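Local coordinates for protein, Family 18 Chitinase (Crocus vernus, PDB 3SIM) that probably hydrolyses the beta-1,4 links of chitin, as a plant glycoside hydrolase of family 18 built on a TIM barrel, at residues A97-W102 and A138-R143; N105-L110 and G142-T147; I122-E127 and A157-F162; S34-Y39 and G50-F55; V20-H25 and P74-A79. All coordinates share one frame; numbering follows the deposited sequence.

Interaction 1 (A97-W102 and A138-R143)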
# COMPACT_ATOMS: atom_id res chain seq x y z
N ALA A 97 -11.22 20.58 3.01
CA ALA A 97 -11.95 21.84 3.11
C ALA A 97 -13.19 21.91 2.20
O ALA A 97 -14.20 22.40 2.59
CB ALA A 97 -11.06 22.99 2.92
N SER A 98 -13.05 21.38 1.00
CA SER A 98 -14.12 21.02 0.10
C SER A 98 -13.62 19.91 -0.80
O SER A 98 -12.47 19.80 -0.98
CB SER A 98 -14.55 22.19 -0.79
OG SER A 98 -13.54 22.65 -1.60
N VAL A 99 -14.52 19.16 -1.40
CA VAL A 99 -14.13 18.13 -2.31
C VAL A 99 -13.37 18.69 -3.52
O VAL A 99 -12.36 18.16 -3.89
CB VAL A 99 -15.30 17.29 -2.76
CG1 VAL A 99 -14.93 16.41 -3.84
CG2 VAL A 99 -15.88 16.49 -1.61
N ASP A 100 -13.90 19.76 -4.10
CA ASP A 100 -13.38 20.34 -5.31
C ASP A 100 -11.99 20.86 -5.04
O ASP A 100 -11.13 20.64 -5.80
CB ASP A 100 -14.25 21.49 -5.84
CG ASP A 100 -15.49 21.05 -6.66
OD1 ASP A 100 -15.63 19.93 -7.12
OD2 ASP A 100 -16.36 21.86 -6.85
N SER A 101 -11.80 21.59 -3.94
CA SER A 101 -10.50 22.15 -3.60
C SER A 101 -9.42 21.12 -3.26
O SER A 101 -8.34 21.26 -3.68
CB SER A 101 -10.59 23.28 -2.57
OG SER A 101 -10.85 22.80 -1.33
N TRP A 102 -9.77 20.08 -2.51
CA TRP A 102 -8.86 18.98 -2.20
C TRP A 102 -8.39 18.23 -3.45
O TRP A 102 -7.26 18.15 -3.68
CB TRP A 102 -9.48 17.99 -1.20
CG TRP A 102 -8.51 17.07 -0.62
CD1 TRP A 102 -7.86 17.21 0.55
CD2 TRP A 102 -8.07 15.83 -1.16
NE1 TRP A 102 -7.07 16.16 0.78
CE2 TRP A 102 -7.15 15.31 -0.27
CE3 TRP A 102 -8.34 15.12 -2.33
CZ2 TRP A 102 -6.50 14.14 -0.51
CZ3 TRP A 102 -7.67 13.94 -2.55
CH2 TRP A 102 -6.78 13.47 -1.64
N ALA A 138 -14.72 9.12 -0.06
CA ALA A 138 -14.95 8.37 -1.27
C ALA A 138 -14.88 9.22 -2.55
O ALA A 138 -14.29 8.83 -3.48
CB ALA A 138 -16.26 7.62 -1.19
N GLU A 139 -15.51 10.37 -2.52
CA GLU A 139 -15.51 11.33 -3.59
C GLU A 139 -14.15 11.94 -3.90
O GLU A 139 -13.80 11.92 -5.00
CB GLU A 139 -16.47 12.48 -3.32
CG GLU A 139 -17.87 12.29 -3.68
CD GLU A 139 -18.77 13.48 -3.26
OE1 GLU A 139 -18.52 14.63 -3.67
OE2 GLU A 139 -19.72 13.22 -2.52
N CYS A 140 -13.39 12.37 -2.89
CA CYS A 140 -12.07 12.90 -3.08
C CYS A 140 -11.11 11.86 -3.71
O CYS A 140 -10.52 12.13 -4.72
CB CYS A 140 -11.49 13.35 -1.73
SG CYS A 140 -12.03 14.92 -1.01
N ILE A 141 -11.01 10.68 -3.10
CA ILE A 141 -10.17 9.64 -3.61
C ILE A 141 -10.62 9.10 -4.98
O ILE A 141 -9.81 8.88 -5.81
CB ILE A 141 -9.94 8.48 -2.62
CG1 ILE A 141 -9.50 9.02 -1.27
CG2 ILE A 141 -8.98 7.44 -3.16
CD1 ILE A 141 -8.21 9.66 -1.27
N GLY A 142 -11.92 8.89 -5.13
CA GLY A 142 -12.47 8.41 -6.38
C GLY A 142 -12.19 9.37 -7.52
O GLY A 142 -11.66 8.96 -8.48
N ARG A 143 -12.43 10.67 -7.34
CA ARG A 143 -12.11 11.65 -8.36
C ARG A 143 -10.60 11.71 -8.66
O ARG A 143 -10.24 11.72 -9.75
CB ARG A 143 -12.69 13.04 -8.04
CG ARG A 143 -14.17 13.17 -8.31
CD ARG A 143 -14.79 14.48 -7.82
NE ARG A 143 -14.21 15.66 -8.39
CZ ARG A 143 -14.59 16.90 -8.11
NH1 ARG A 143 -13.97 17.89 -8.68
NH2 ARG A 143 -15.54 17.13 -7.26
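D100 and R143 supply the charged part of this contact between helices 99-116 and 134-150, two of the helices on the outside of the TIM barrel. The guanidinium arrives end-on, and both of its terminal nitrogens turn to a single oxygen. R143 NH2 lies 2.8 Å from D100 OD1 and meets it nearly along the C-O axis, while R143 NH1 reaches the same D100 OD1 at 3.1 Å from the anti side and out of the carboxylate plane. Although that oxygen sits in the guanidinium plane, the carboxylate is rotated 71° from it, and both bonds fall on one oxygen. A bend about the arginine CG-CD bond (chi3 59°) carries the group there.

V99 lies between the charged and the apolar parts: its CG1 is 3.5 Å from R143 NH2, and its CG2 is 3.8 Å from E139 OE1. Replacing the arginine at R143 by an alanine would probably leave the D100 carboxylate without its mate and open a gap beside V99 CG1.

The apolar part centres on C140, whose CB packs 3.7 Å from W102 CE3. Its SG makes an oblique sulfur-aromatic contact, 4.6 Å from the centroid of the five-membered ring of W102. I141 CD1 touches the far corner of the indole at W102 CH2, and the indole NE1 bonds to D38.

Ionic chemistry thus occupies the more exposed edge, and sulfur and indole the buried one. Because D100 follows the N-cap S98 closely, its negative charge probably also suits the start of helix 99-116.

Interaction 2 (N105-L110 and G142-T147)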
# COMPACT_ATOMS: atom_id res chain seq x y z
N ASN A 105 -5.94 20.36 -5.63
CA ASN A 105 -4.62 20.34 -5.02
C ASN A 105 -3.88 18.98 -5.14
O ASN A 105 -2.73 18.96 -5.43
CB ASN A 105 -4.64 20.79 -3.56
CG ASN A 105 -5.01 22.28 -3.37
OD1 ASN A 105 -4.74 23.09 -4.17
ND2 ASN A 105 -5.62 22.58 -2.26
N ALA A 106 -4.62 17.90 -4.92
CA ALA A 106 -4.12 16.55 -5.00
C ALA A 106 -3.63 16.15 -6.42
O ALA A 106 -2.57 15.66 -6.55
CB ALA A 106 -5.18 15.58 -4.48
N VAL A 107 -4.43 16.44 -7.42
CA VAL A 107 -4.07 16.20 -8.79
C VAL A 107 -2.82 17.00 -9.19
O VAL A 107 -1.94 16.45 -9.70
CB VAL A 107 -5.27 16.41 -9.83
CG1 VAL A 107 -4.84 16.24 -11.21
CG2 VAL A 107 -6.46 15.48 -9.55
N THR A 108 -2.75 18.27 -8.87
CA THR A 108 -1.56 19.04 -9.22
C THR A 108 -0.27 18.54 -8.54
O THR A 108 0.65 18.20 -9.19
CB THR A 108 -1.77 20.52 -8.87
OG1 THR A 108 -2.86 21.03 -9.62
CG2 THR A 108 -0.54 21.30 -9.13
N SER A 109 -0.30 18.39 -7.24
CA SER A 109 0.82 17.95 -6.43
C SER A 109 1.31 16.51 -6.69
O SER A 109 2.43 16.27 -6.74
CB SER A 109 0.53 18.21 -4.93
OG SER A 109 -0.53 17.52 -4.47
N LEU A 110 0.40 15.57 -6.78
CA LEU A 110 0.67 14.16 -7.12
C LEU A 110 1.13 13.93 -8.54
O LEU A 110 1.99 13.18 -8.75
CB LEU A 110 -0.46 13.25 -6.69
CG LEU A 110 -0.66 13.11 -5.17
CD1 LEU A 110 -1.89 12.36 -4.87
CD2 LEU A 110 0.51 12.53 -4.45
N GLY A 142 -11.92 8.89 -5.13
CA GLY A 142 -12.47 8.41 -6.38
C GLY A 142 -12.19 9.37 -7.52
O GLY A 142 -11.66 8.96 -8.48
N ARG A 143 -12.43 10.67 -7.34
CA ARG A 143 -12.11 11.65 -8.36
C ARG A 143 -10.60 11.71 -8.66
O ARG A 143 -10.24 11.72 -9.75
CB ARG A 143 -12.69 13.04 -8.04
CG ARG A 143 -14.17 13.17 -8.31
CD ARG A 143 -14.79 14.48 -7.82
NE ARG A 143 -14.21 15.66 -8.39
CZ ARG A 143 -14.59 16.90 -8.11
NH1 ARG A 143 -13.97 17.89 -8.68
NH2 ARG A 143 -15.54 17.13 -7.26
N LEU A 144 -9.76 11.65 -7.64
CA LEU A 144 -8.32 11.63 -7.84
C LEU A 144 -7.83 10.45 -8.69
O LEU A 144 -7.18 10.70 -9.62
CB LEU A 144 -7.63 11.47 -6.49
CG LEU A 144 -6.23 11.96 -6.16
CD1 LEU A 144 -5.49 11.15 -5.10
CD2 LEU A 144 -5.36 12.40 -7.30
N ILE A 145 -8.19 9.23 -8.36
CA ILE A 145 -7.76 8.10 -9.14
C ILE A 145 -8.28 8.16 -10.59
O ILE A 145 -7.53 8.02 -11.46
CB ILE A 145 -8.17 6.81 -8.48
CG1 ILE A 145 -7.51 6.69 -7.11
CG2 ILE A 145 -7.91 5.60 -9.38
CD1 ILE A 145 -8.09 5.69 -6.25
N THR A 146 -9.54 8.48 -10.75
CA THR A 146 -10.22 8.54 -12.02
C THR A 146 -9.52 9.57 -12.91
O THR A 146 -9.14 9.24 -13.99
CB THR A 146 -11.76 8.86 -11.88
OG1 THR A 146 -12.46 7.81 -11.21
CG2 THR A 146 -12.36 9.03 -13.21
N THR A 147 -9.23 10.74 -12.37
CA THR A 147 -8.52 11.79 -13.10
C THR A 147 -7.11 11.45 -13.53
O THR A 147 -6.74 11.67 -14.62
CB THR A 147 -8.45 13.15 -12.31
OG1 THR A 147 -9.74 13.63 -12.07
CG2 THR A 147 -7.68 14.20 -13.06
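L144 reaches from helix 134-150 to touch A106, V107 and L110 of helix 99-116, a compact example of how neighbouring helices pack on the outside of a TIM barrel. The two helical segments run in broadly the same direction, their axes 9.9 Å apart and crossing at -42°, as befits successive helices wrapped round one curved sheet.

L144 has the largest share of the buried surface. Its CG stands anti to the backbone N (chi1 -153°), which sends both methyl branches across the groove although the side chain does not set out straight at the other helix. The branches then divide. L144 CD1 meets L110 CD1 at 3.8 Å, with the two side chains at about a right angle, whereas L144 CD2 goes to V107 CG2 at 4.0 Å. Between them the branch point CG rests against A106 CB at 4.1 Å. Beneath this group L82 of strand 76-83 touches both leucines, so the interface between the helices continues down to the barrel wall.

V107 and T147 form the outer part of the contact. V107 slides past L144 in the opposite direction and crosses T147 almost perpendicularly. T147 presents its methyl, not its hydroxyl, and no hydrogen bond joins the segments. S109 OG donates within its helix to N105 O at 2.8 Å, arriving on the opposite face of that carbonyl from S109 N, and also bonds to F52 N. At the outer edge T147 CG2 rests against both valine methyls, 3.9 Å from V107 CG2 and 4.0 Å from V107 CG1.

Interaction 3 (I122-E127 and A157-F162)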
# COMPACT_ATOMS: atom_id res chain seq x y z
N ILE A 122 -0.54 4.50 -7.68
CA ILE A 122 -0.76 4.93 -6.29
C ILE A 122 -1.46 3.89 -5.39
O ILE A 122 -2.11 2.99 -5.86
CB ILE A 122 -1.38 6.34 -6.11
CG1 ILE A 122 -2.89 6.32 -6.16
CG2 ILE A 122 -0.88 7.29 -7.08
CD1 ILE A 122 -3.39 5.67 -7.25
N ASP A 123 -1.30 4.06 -4.10
CA ASP A 123 -1.94 3.25 -3.09
C ASP A 123 -2.60 4.17 -2.06
O ASP A 123 -2.08 5.17 -1.71
CB ASP A 123 -0.96 2.30 -2.40
CG ASP A 123 -1.57 1.59 -1.15
OD1 ASP A 123 -2.61 0.94 -1.21
OD2 ASP A 123 -1.03 1.75 -0.09
N ILE A 124 -3.74 3.75 -1.56
CA ILE A 124 -4.45 4.55 -0.59
C ILE A 124 -4.37 3.99 0.83
O ILE A 124 -4.84 2.93 1.08
CB ILE A 124 -5.93 4.78 -0.97
CG1 ILE A 124 -6.09 5.09 -2.47
CG2 ILE A 124 -6.54 5.72 -0.05
CD1 ILE A 124 -5.43 6.31 -2.91
N ASP A 125 -3.70 4.70 1.71
CA ASP A 125 -3.49 4.27 3.09
C ASP A 125 -3.83 5.30 4.21
O ASP A 125 -3.12 5.44 5.13
CB ASP A 125 -2.12 3.60 3.30
CG ASP A 125 -1.94 2.98 4.78
OD1 ASP A 125 -0.91 3.18 5.33
OD2 ASP A 125 -2.85 2.40 5.31
N TYR A 126 -4.91 6.06 4.06
CA TYR A 126 -5.44 6.82 5.16
C TYR A 126 -6.07 5.87 6.22
O TYR A 126 -6.73 4.94 5.89
CB TYR A 126 -6.39 7.88 4.70
CG TYR A 126 -5.79 9.03 4.02
CD1 TYR A 126 -5.27 10.09 4.73
CD2 TYR A 126 -5.77 9.09 2.64
CE1 TYR A 126 -4.71 11.15 4.09
CE2 TYR A 126 -5.24 10.14 2.00
CZ TYR A 126 -4.70 11.18 2.71
OH TYR A 126 -4.18 12.21 2.04
N GLU A 127 -5.79 6.12 7.48
CA GLU A 127 -6.23 5.30 8.59
C GLU A 127 -7.08 5.99 9.74
O GLU A 127 -7.47 5.38 10.69
CB GLU A 127 -5.05 4.47 9.12
CG GLU A 127 -4.28 3.63 8.05
CD GLU A 127 -3.18 2.71 8.60
OE1 GLU A 127 -2.89 2.74 9.76
OE2 GLU A 127 -2.61 1.96 7.86
N ALA A 157 -4.03 1.51 -9.47
CA ALA A 157 -4.35 1.92 -8.12
C ALA A 157 -4.83 0.79 -7.18
O ALA A 157 -5.57 -0.05 -7.57
CB ALA A 157 -5.31 3.03 -8.14
N SER A 158 -4.40 0.87 -5.94
CA SER A 158 -4.72 -0.02 -4.84
C SER A 158 -5.21 0.70 -3.56
O SER A 158 -4.93 1.84 -3.33
CB SER A 158 -3.49 -0.85 -4.45
OG SER A 158 -2.43 -0.06 -4.03
N ILE A 159 -5.89 -0.05 -2.72
CA ILE A 159 -6.31 0.41 -1.40
C ILE A 159 -5.79 -0.55 -0.32
O ILE A 159 -5.62 -1.68 -0.58
CB ILE A 159 -7.84 0.67 -1.29
CG1 ILE A 159 -8.67 -0.57 -1.59
CG2 ILE A 159 -8.28 1.77 -2.14
CD1 ILE A 159 -10.13 -0.41 -1.44
N SER A 160 -5.56 -0.07 0.90
CA SER A 160 -5.05 -0.89 1.95
C SER A 160 -5.88 -0.85 3.26
O SER A 160 -5.40 -0.46 4.23
CB SER A 160 -3.55 -0.65 2.20
OG SER A 160 -2.78 -0.52 1.07
N PRO A 161 -7.11 -1.31 3.22
CA PRO A 161 -7.99 -1.32 4.37
C PRO A 161 -7.71 -2.41 5.45
O PRO A 161 -6.86 -3.24 5.32
CB PRO A 161 -9.38 -1.50 3.74
CG PRO A 161 -9.18 -2.27 2.66
CD PRO A 161 -7.78 -1.97 2.11
N PHE A 162 -8.47 -2.33 6.53
CA PHE A 162 -8.52 -3.28 7.62
C PHE A 162 -9.86 -3.07 8.35
O PHE A 162 -10.54 -2.13 8.07
CB PHE A 162 -7.30 -3.21 8.56
CG PHE A 162 -6.94 -1.83 8.98
CD1 PHE A 162 -6.15 -0.98 8.20
CD2 PHE A 162 -7.40 -1.33 10.18
CE1 PHE A 162 -5.87 0.29 8.63
CE2 PHE A 162 -7.10 -0.07 10.57
CZ PHE A 162 -6.35 0.72 9.79
O HOH W 1 -0.32 0.43 -5.37
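D123 OD1 is the acceptor for S160, whose OG donates to it at 2.7 Å on the syn side of the carboxylate, 17° out of its plane. S158 OG stands 3.0 Å from the same D123 OD1, an uncertain bond, another acceptor being nearby. With CG anti to the backbone N (chi1 170°), the carboxylate lies over the neighbouring strand, and its OD2 bonds to S81. An alanine here would probably cost the hydroxyls of S160 and S81 the carboxylate they share, leaving S160 OG held mainly by its other partner, Y6.

The main chains pair in parallel: S158 N donates to I122 O at 3.1 Å, I124 N to S158 O at 2.9 Å, and S160 N to I124 O at 3.1 Å. These strands bracket helix 134-150 in a beta-alpha-beta unit of the TIM barrel. D123, D125 and E127 match the end of the DxxDxDxE signature of family 18, whose final glutamate is the catalytic acid in relatives.

Toward the helices, I124 CG1 packs 4.0 Å from I159 CG2. Beyond the strand ends, E127 CD approaches the ring edge of F162 at CE1, 3.6 Å away, the two planes 76° apart.

Interaction 4 (S34-Y39 and G50-F55). With ACT (acetate ion), chain C.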
# COMPACT_ATOMS: atom_id res chain seq x y z
N SER A 34 6.53 4.80 0.82
CA SER A 34 5.76 5.26 1.94
C SER A 34 6.40 6.38 2.76
O SER A 34 7.40 6.16 3.36
CB SER A 34 5.43 4.09 2.88
OG SER A 34 5.54 2.84 2.31
N PHE A 35 5.81 7.55 2.83
CA PHE A 35 4.56 7.97 2.28
C PHE A 35 4.62 9.41 1.66
O PHE A 35 5.49 10.16 1.93
CB PHE A 35 3.49 7.99 3.37
CG PHE A 35 3.18 6.67 4.00
CD1 PHE A 35 2.20 5.88 3.51
CD2 PHE A 35 3.87 6.24 5.10
CE1 PHE A 35 1.92 4.70 4.08
CE2 PHE A 35 3.58 5.04 5.68
CZ PHE A 35 2.60 4.27 5.17
N ALA A 36 3.66 9.71 0.82
CA ALA A 36 3.30 11.05 0.48
C ALA A 36 2.08 11.42 1.32
O ALA A 36 1.15 10.69 1.36
CB ALA A 36 3.01 11.19 -0.96
N VAL A 37 2.17 12.55 2.00
CA VAL A 37 1.19 13.06 2.93
C VAL A 37 0.82 14.53 2.68
O VAL A 37 1.68 15.34 2.50
CB VAL A 37 1.64 12.91 4.42
CG1 VAL A 37 0.51 13.06 5.34
CG2 VAL A 37 2.30 11.63 4.71
N ASP A 38 -0.45 14.85 2.74
CA ASP A 38 -0.92 16.22 2.64
C ASP A 38 -0.92 16.97 3.99
O ASP A 38 -1.93 17.42 4.46
CB ASP A 38 -2.25 16.35 1.90
CG ASP A 38 -3.41 15.58 2.55
OD1 ASP A 38 -3.21 14.56 3.18
OD2 ASP A 38 -4.50 16.07 2.44
N TYR A 39 0.27 17.05 4.57
CA TYR A 39 0.58 17.72 5.80
C TYR A 39 1.88 18.48 5.61
O TYR A 39 2.68 18.12 4.79
CB TYR A 39 0.70 16.74 6.97
CG TYR A 39 -0.57 16.41 7.76
CD1 TYR A 39 -0.66 16.69 9.12
CD2 TYR A 39 -1.67 15.82 7.15
CE1 TYR A 39 -1.80 16.39 9.81
CE2 TYR A 39 -2.80 15.54 7.85
CZ TYR A 39 -2.87 15.82 9.18
OH TYR A 39 -3.98 15.51 9.86
N GLY A 50 -4.88 18.56 0.68
CA GLY A 50 -4.47 17.87 -0.50
C GLY A 50 -3.21 18.35 -1.24
O GLY A 50 -2.96 17.90 -2.30
N LYS A 51 -2.42 19.23 -0.63
CA LYS A 51 -1.13 19.51 -1.16
C LYS A 51 -0.07 18.52 -0.64
O LYS A 51 0.43 18.69 0.40
CB LYS A 51 -0.74 20.96 -0.86
CG LYS A 51 -1.66 22.00 -1.43
CD LYS A 51 -1.21 23.37 -1.12
CE LYS A 51 -2.13 24.41 -1.57
NZ LYS A 51 -2.20 24.67 -2.97
N PHE A 52 0.24 17.52 -1.43
CA PHE A 52 1.14 16.48 -0.99
C PHE A 52 2.60 16.88 -0.87
O PHE A 52 3.12 17.51 -1.70
CB PHE A 52 0.92 15.25 -1.86
CG PHE A 52 -0.35 14.56 -1.54
CD1 PHE A 52 -0.39 13.58 -0.56
CD2 PHE A 52 -1.52 14.96 -2.11
CE1 PHE A 52 -1.57 12.99 -0.22
CE2 PHE A 52 -2.69 14.39 -1.76
CZ PHE A 52 -2.71 13.38 -0.82
N ASN A 53 3.21 16.44 0.21
CA ASN A 53 4.62 16.46 0.46
C ASN A 53 5.22 15.04 0.54
O ASN A 53 4.53 14.15 0.84
CB ASN A 53 4.91 17.26 1.73
CG ASN A 53 4.81 18.74 1.54
OD1 ASN A 53 5.44 19.28 0.69
ND2 ASN A 53 4.01 19.38 2.30
N VAL A 54 6.50 14.91 0.25
CA VAL A 54 7.23 13.67 0.22
C VAL A 54 7.85 13.32 1.60
O VAL A 54 8.64 14.03 2.04
CB VAL A 54 8.32 13.71 -0.87
CG1 VAL A 54 9.33 12.63 -0.70
CG2 VAL A 54 7.73 13.66 -2.24
N PHE A 55 7.43 12.25 2.27
CA PHE A 55 7.98 11.92 3.60
C PHE A 55 8.98 10.78 3.69
O PHE A 55 9.53 10.52 4.70
CB PHE A 55 6.88 11.83 4.64
CG PHE A 55 6.28 13.15 5.01
CD1 PHE A 55 5.27 13.67 4.28
CD2 PHE A 55 6.72 13.87 6.09
CE1 PHE A 55 4.74 14.86 4.59
CE2 PHE A 55 6.16 15.05 6.42
CZ PHE A 55 5.19 15.56 5.66
C ACT C . 2.78 22.82 1.50
O ACT C . 1.75 23.48 1.75
OXT ACT C . 3.49 22.56 2.50
CH3 ACT C . 3.13 22.36 0.10
O HOH W 2 7.70 8.03 5.24
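D38 and F52 lie side by side and point the same way, the carboxylate offset from the ring centre and 19° from parallel. D38 CG lies between its backbone N and carbonyl carbon (chi1 60°), which lays the side chain along the ring. D38 CB hovers 4.0 Å above the centroid of the F52 ring, a CH-pi contact 7° from the ring normal, while A36 C meets that ring at its edge. V37 and F55 instead cross at about a right angle, V37 CG2 3.6 Å from F55 CD1.

V37 and N53 form an antiparallel hydrogen-bonded pair, and F55 N donates to F35 O at 2.9 Å, which attaches the short strand 53-54 to barrel strand 28-37. N53 also uses its side chain: ND2 donates to Y39 O at 3.1 Å, from well above the carbonyl plane, and to an acetate ion probably from the crystallisation liquor.

An inverse gamma turn centred on D38 bends the chain as the strand ends. There the buried carboxylate collects several partners: W102 NE1 and, weakly, G50 N at D38 OD2, and Y126 OH at D38 OD1. Gripped at both oxygens and lying along an aromatic ring, the acid probably has little freedom to rotate.

Interaction 5 (V20-H25 and P74-A79)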
# COMPACT_ATOMS: atom_id res chain seq x y z
N VAL A 20 16.80 -5.27 -1.69
CA VAL A 20 15.72 -6.21 -1.65
C VAL A 20 15.78 -7.28 -2.75
O VAL A 20 15.78 -6.99 -3.87
CB VAL A 20 14.35 -5.49 -1.64
CG1 VAL A 20 13.23 -6.47 -1.65
CG2 VAL A 20 14.25 -4.56 -0.48
N PRO A 21 15.77 -8.55 -2.36
CA PRO A 21 15.76 -9.64 -3.33
C PRO A 21 14.53 -9.59 -4.25
O PRO A 21 13.43 -9.54 -3.82
CB PRO A 21 15.71 -10.89 -2.46
CG PRO A 21 15.55 -10.47 -1.12
CD PRO A 21 15.62 -9.03 -0.99
N ILE A 22 14.80 -9.59 -5.54
CA ILE A 22 13.80 -9.59 -6.55
C ILE A 22 13.88 -10.88 -7.40
O ILE A 22 14.80 -11.07 -8.13
CB ILE A 22 13.96 -8.32 -7.47
CG1 ILE A 22 13.78 -7.01 -6.68
CG2 ILE A 22 13.06 -8.39 -8.62
CD1 ILE A 22 14.31 -5.82 -7.32
N ASN A 23 12.85 -11.69 -7.29
CA ASN A 23 12.74 -12.92 -8.02
C ASN A 23 12.28 -12.65 -9.45
O ASN A 23 11.22 -12.20 -9.66
CB ASN A 23 11.74 -13.83 -7.33
CG ASN A 23 11.73 -15.27 -7.91
OD1 ASN A 23 11.73 -16.21 -7.19
ND2 ASN A 23 11.63 -15.38 -9.17
N PRO A 24 13.13 -12.99 -10.41
CA PRO A 24 12.91 -12.71 -11.83
C PRO A 24 11.71 -13.40 -12.49
O PRO A 24 11.31 -13.00 -13.52
CB PRO A 24 14.25 -13.10 -12.47
CG PRO A 24 14.75 -14.01 -11.65
CD PRO A 24 14.38 -13.69 -10.24
N HIS A 25 11.23 -14.46 -11.88
CA HIS A 25 10.03 -15.16 -12.31
C HIS A 25 8.69 -14.54 -11.91
O HIS A 25 7.72 -14.90 -12.44
CB HIS A 25 10.10 -16.65 -12.02
CG HIS A 25 11.26 -17.34 -12.67
ND1 HIS A 25 11.25 -17.73 -13.99
CD2 HIS A 25 12.48 -17.63 -12.20
CE1 HIS A 25 12.41 -18.27 -14.28
NE2 HIS A 25 13.17 -18.22 -13.22
N PRO A 74 13.03 -5.77 -15.42
CA PRO A 74 11.88 -5.46 -16.27
C PRO A 74 10.51 -5.78 -15.67
O PRO A 74 9.57 -5.25 -16.07
CB PRO A 74 12.13 -6.31 -17.50
CG PRO A 74 13.43 -6.77 -17.41
CD PRO A 74 13.93 -6.70 -16.06
N ASN A 75 10.46 -6.65 -14.68
CA ASN A 75 9.26 -6.96 -13.91
C ASN A 75 8.86 -5.94 -12.79
O ASN A 75 7.82 -6.04 -12.22
CB ASN A 75 9.31 -8.40 -13.39
CG ASN A 75 10.44 -8.64 -12.41
OD1 ASN A 75 11.37 -7.91 -12.36
ND2 ASN A 75 10.34 -9.67 -11.64
N VAL A 76 9.73 -4.98 -12.54
CA VAL A 76 9.53 -4.01 -11.50
C VAL A 76 8.78 -2.70 -11.91
O VAL A 76 9.18 -2.01 -12.77
CB VAL A 76 10.83 -3.68 -10.72
CG1 VAL A 76 10.63 -2.51 -9.82
CG2 VAL A 76 11.35 -4.87 -9.99
N ARG A 77 7.73 -2.39 -11.19
CA ARG A 77 7.07 -1.09 -11.18
C ARG A 77 7.08 -0.49 -9.78
O ARG A 77 7.23 -1.20 -8.82
CB ARG A 77 5.63 -1.19 -11.63
CG ARG A 77 5.37 -1.68 -13.00
CD ARG A 77 6.40 -1.17 -13.86
NE ARG A 77 6.05 -1.01 -15.24
CZ ARG A 77 6.73 -1.56 -16.21
N VAL A 78 6.93 0.83 -9.69
CA VAL A 78 6.92 1.58 -8.45
C VAL A 78 5.70 2.48 -8.25
O VAL A 78 5.39 3.26 -9.09
CB VAL A 78 8.21 2.45 -8.29
CG1 VAL A 78 8.22 3.19 -6.94
CG2 VAL A 78 9.43 1.67 -8.56
N ALA A 79 5.08 2.39 -7.12
CA ALA A 79 3.94 3.21 -6.78
C ALA A 79 4.23 4.11 -5.53
O ALA A 79 5.25 3.99 -4.96
CB ALA A 79 2.75 2.39 -6.59
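N75 faces N23 because its CG stands between the backbone N and the carbonyl carbon (chi1 64°), which turns the amide toward the loop 20-25. I22, from the loop, has CG1 beside its backbone N and the chain extended beyond (chi2 161°), bringing CD1 over V76. The amide makes a weak hydrogen bond, N75 ND2 to N23 O at 3.3 Å, bent to 123° at the hydrogen. Its firmer partner is I26 O, just past the loop segment, so a single amide nitrogen spans two loop carbonyls.

In the TIM barrel this is the N-terminal end of strand 76-83, at the end of the barrel opposite the C-terminal strand ends, where E127 lies. The loop that leads into strand 28-37 folds back here against the start of the next barrel strand.

The apolar half belongs to I22, which meets V76 at about a right angle. I22 CD1 and I22 CG2 are each 4.1 Å from V76 CG2, and I22 CG2 is as far from N75 OD1. F29 and F31 of strand 28-37, with I69 of helix 63-72, also pack against I22.

In the fold
Interaction 3 lies nearest the centre of the chain and is the most polar of the buried contacts, joining two parallel barrel strands. Interaction 2 is buried too, while interactions 1 and 4 are partly buried. Interactions 1 and 2 hold the same two outer helices, the second lying one turn further along helix 134-150 and two along helix 99-116, yet differ in kind: a salt bridge and an indole in the first, hydrocarbon alone across the second. Interaction 4 adds an antiparallel strand to the barrel and, through D38 and F52, links interactions 1, 2 and 3. Interaction 5, a surface contact about 33 Å from interaction 1 between centres, relies on one weak hydrogen bond and a small apolar touch.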